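Local structure of Tetur07g02040 (6BDJ) at residues A[51-55]-A[56-60]. The protein is an intradiol ring-cleavage dioxygenase of the spider mite Tetranychus urticae that binds ferric iron and probably inserts both atoms of molecular oxygen into its substrate. Residues are numbered along the deposited sequence; the frame is centred on the assembly and turned at random.
Sequences IIRSN and IVEDR
Arg-53 reaches along the chain to Glu-58, five residues on, and illustrates how one long side chain can brace an irregular loop. From CB, the chain leaves with CG between the backbone N and the carbonyl carbon (chi1 65°) and then runs extended to NE. This course takes Arg-53 CG past the CG2 methyl of Ile-56 at 4.0 Å, and Arg-53 NE lies 3.8 Å from the same methyl. The guanidinium has Ile-51 CG2 over one face and Ile-56 CA over the opposite face, both offset toward the rim. The tip forms an end-on salt bridge: Arg-53 NH1 (2.9 Å) and NH2 (3.1 Å) both donate to Glu-58 OE2, which lies in the guanidinium plane while the carboxylate is turned 65° from it. OE2 offers its anti lone pair to NH1; NH2 meets it on the anti side, 33° out of the carboxylate plane. NH2 also donates to Arg-120 O, and Glu-58 OE1 pairs with Arg-116. An alanine in place of Arg-53 would probably leave Glu-58 OE2 without either guanidinium donor, with Arg-116 still on OE1, and open a gap beside Ile-56. Asn-55 OD1 accepts a hydrogen bond from Val-57 N (3.1 Å), above its carbonyl plane, and a water links OD1 to Glu-58 N; ND2 donates to Glu-134. This surface loop of the dioxygenase domain is not part of the iron site: the Ile-56 side chain is about 10 Å from those of ligands Tyr-96 and His-149. Backbone hydrogen bonds tie Ile-51 and Arg-53 to Thr-122 of strand 120-124, and Ser-54 and Ile-56 to Glu-134 of strand 130-136, the sheet's two outermost strands.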
ATOM      1  N   ILE A  51      -7.524   7.336  10.370  1.00 43.87           N
ATOM      2  CA  ILE A  51      -7.030   6.452  11.390  1.00 43.28           C
ATOM      3  C   ILE A  51      -5.546   6.718  11.436  1.00 43.62           C
ATOM      4  O   ILE A  51      -4.740   6.013  10.822  1.00 43.64           O
ATOM      5  CB  ILE A  51      -7.341   4.993  11.076  1.00 42.03           C
ATOM      6  CG1 ILE A  51      -8.846   4.837  10.853  1.00 42.89           C
ATOM      7  CG2 ILE A  51      -6.906   4.112  12.255  1.00 42.07           C
ATOM      8  CD1 ILE A  51      -9.249   3.471  10.314  1.00 42.81           C
ATOM      9  N   ILE A  52      -5.206   7.786  12.132  1.00 43.18           N
ATOM     10  CA  ILE A  52      -3.894   8.350  12.051  1.00 45.48           C
ATOM     11  C   ILE A  52      -3.031   7.709  13.103  1.00 46.01           C
ATOM     12  O   ILE A  52      -3.121   8.052  14.271  1.00 45.97           O
ATOM     13  CB  ILE A  52      -3.910   9.873  12.193  1.00 46.82           C
ATOM     14  CG1 ILE A  52      -4.873  10.493  11.170  1.00 48.35           C
ATOM     15  CG2 ILE A  52      -2.488  10.443  12.017  1.00 48.42           C
ATOM     16  CD1 ILE A  52      -5.226  11.951  11.450  1.00 51.13           C
ATOM     17  N   ARG A  53      -2.193   6.781  12.656  1.00 47.12           N
ATOM     18  CA  ARG A  53      -1.336   5.987  13.535  1.00 47.76           C
ATOM     19  C   ARG A  53      -0.243   5.368  12.708  1.00 50.06           C
ATOM     20  O   ARG A  53      -0.439   5.095  11.505  1.00 47.13           O
ATOM     21  CB  ARG A  53      -2.128   4.830  14.153  1.00 45.98           C
ATOM     22  CG  ARG A  53      -2.607   3.811  13.129  1.00 43.92           C
ATOM     23  CD  ARG A  53      -3.558   2.825  13.708  1.00 44.67           C
ATOM     24  NE  ARG A  53      -4.296   2.067  12.691  1.00 45.12           N
ATOM     25  CZ  ARG A  53      -5.062   1.018  12.975  1.00 42.68           C
ATOM     26  NH1 ARG A  53      -5.179   0.615  14.241  1.00 42.61           N
ATOM     27  NH2 ARG A  53      -5.742   0.399  12.021  1.00 42.81           N
ATOM     28  N   SER A  54       0.871   5.082  13.353  1.00 52.44           N
ATOM     29  CA  SER A  54       1.962   4.421  12.694  1.00 55.45           C
ATOM     30  C   SER A  54       1.820   2.905  12.696  1.00 53.44           C
ATOM     31  O   SER A  54       2.119   2.262  11.695  1.00 56.15           O
ATOM     32  CB  SER A  54       3.284   4.774  13.349  1.00 60.12           C
ATOM     33  OG  SER A  54       4.327   4.295  12.508  1.00 67.18           O
ATOM     34  N   ASN A  55       1.422   2.319  13.817  1.00 52.22           N
ATOM     35  CA  ASN A  55       1.285   0.859  13.890  1.00 49.93           C
ATOM     36  C   ASN A  55      -0.145   0.453  13.548  1.00 46.88           C
ATOM     37  O   ASN A  55      -1.076   0.818  14.240  1.00 44.66           O
ATOM     38  CB  ASN A  55       1.708   0.324  15.263  1.00 52.14           C
ATOM     39  CG  ASN A  55       1.703  -1.197  15.310  1.00 51.81           C
ATOM     40  OD1 ASN A  55       0.655  -1.838  15.209  1.00 52.01           O
ATOM     41  ND2 ASN A  55       2.888  -1.784  15.437  1.00 51.90           N
ATOM     42  N   ILE A  56      -0.305  -0.314  12.475  1.00 46.76           N
ATOM     43  CA  ILE A  56      -1.608  -0.671  11.907  1.00 45.27           C
ATOM     44  C   ILE A  56      -1.916  -2.154  12.047  1.00 46.79           C
ATOM     45  O   ILE A  56      -2.901  -2.638  11.491  1.00 48.17           O
ATOM     46  CB  ILE A  56      -1.710  -0.258  10.406  1.00 45.65           C
ATOM     47  CG1 ILE A  56      -0.662  -0.964   9.528  1.00 46.75           C
ATOM     48  CG2 ILE A  56      -1.479   1.227  10.288  1.00 46.80           C
ATOM     49  CD1 ILE A  56      -0.754  -0.676   8.028  1.00 45.52           C
ATOM     50  N   VAL A  57      -1.087  -2.870  12.808  1.00 48.00           N
ATOM     51  CA  VAL A  57      -1.148  -4.340  12.876  1.00 48.92           C
ATOM     52  C   VAL A  57      -2.381  -4.856  13.593  1.00 46.84           C
ATOM     53  O   VAL A  57      -2.989  -5.811  13.132  1.00 48.92           O
ATOM     54  CB  VAL A  57       0.126  -4.908  13.529  1.00 52.71           C
ATOM     55  CG1 VAL A  57       0.059  -6.433  13.691  1.00 53.90           C
ATOM     56  CG2 VAL A  57       1.347  -4.561  12.675  1.00 52.19           C
ATOM     57  N   GLU A  58      -2.720  -4.253  14.732  1.00 46.30           N
ATOM     58  CA  GLU A  58      -3.812  -4.704  15.586  1.00 44.57           C
ATOM     59  C   GLU A  58      -3.522  -6.151  15.984  1.00 45.86           C
ATOM     60  O   GLU A  58      -2.446  -6.414  16.476  1.00 46.49           O
ATOM     61  CB  GLU A  58      -5.192  -4.473  14.940  1.00 42.92           C
ATOM     62  CG  GLU A  58      -5.459  -3.006  14.649  1.00 41.84           C
ATOM     63  CD  GLU A  58      -6.904  -2.676  14.302  1.00 41.88           C
ATOM     64  OE1 GLU A  58      -7.797  -3.532  14.295  1.00 45.41           O
ATOM     65  OE2 GLU A  58      -7.139  -1.528  13.936  1.00 41.03           O
ATOM     66  N   ASP A  59      -4.443  -7.071  15.709  1.00 46.05           N
ATOM     67  CA  ASP A  59      -4.339  -8.481  16.072  1.00 49.02           C
ATOM     68  C   ASP A  59      -3.803  -9.372  14.952  1.00 52.06           C
ATOM     69  O   ASP A  59      -3.761 -10.582  15.115  1.00 53.89           O
ATOM     70  CB  ASP A  59      -5.727  -9.023  16.486  1.00 48.28           C
ATOM     71  CG  ASP A  59      -6.775  -8.843  15.400  1.00 48.15           C
ATOM     72  OD1 ASP A  59      -6.516  -8.078  14.449  1.00 47.24           O
ATOM     73  OD2 ASP A  59      -7.884  -9.415  15.494  1.00 47.65           O
ATOM     74  N   ARG A  60      -3.377  -8.798  13.830  1.00 51.78           N
ATOM     75  CA  ARG A  60      -2.978  -9.605  12.703  1.00 52.51           C
ATOM     76  C   ARG A  60      -1.619 -10.239  12.940  1.00 57.31           C
ATOM     77  O   ARG A  60      -0.765  -9.681  13.618  1.00 59.06           O
ATOM     78  CB  ARG A  60      -2.933  -8.769  11.439  1.00 50.37           C
ATOM     79  CG  ARG A  60      -4.282  -8.199  11.044  1.00 48.36           C
ATOM     80  CD  ARG A  60      -5.290  -9.280  10.743  1.00 49.27           C
ATOM     81  NE  ARG A  60      -6.275  -9.482  11.813  1.00 49.70           N
ATOM     82  CZ  ARG A  60      -7.306 -10.340  11.768  1.00 49.59           C
ATOM     83  NH1 ARG A  60      -7.482 -11.140  10.733  1.00 51.07           N
ATOM     84  NH2 ARG A  60      -8.146 -10.436  12.801  1.00 50.68           N
TER
HETATM   85  O   HOH W   1      -1.824  -1.841  16.083  1.00 50.46           O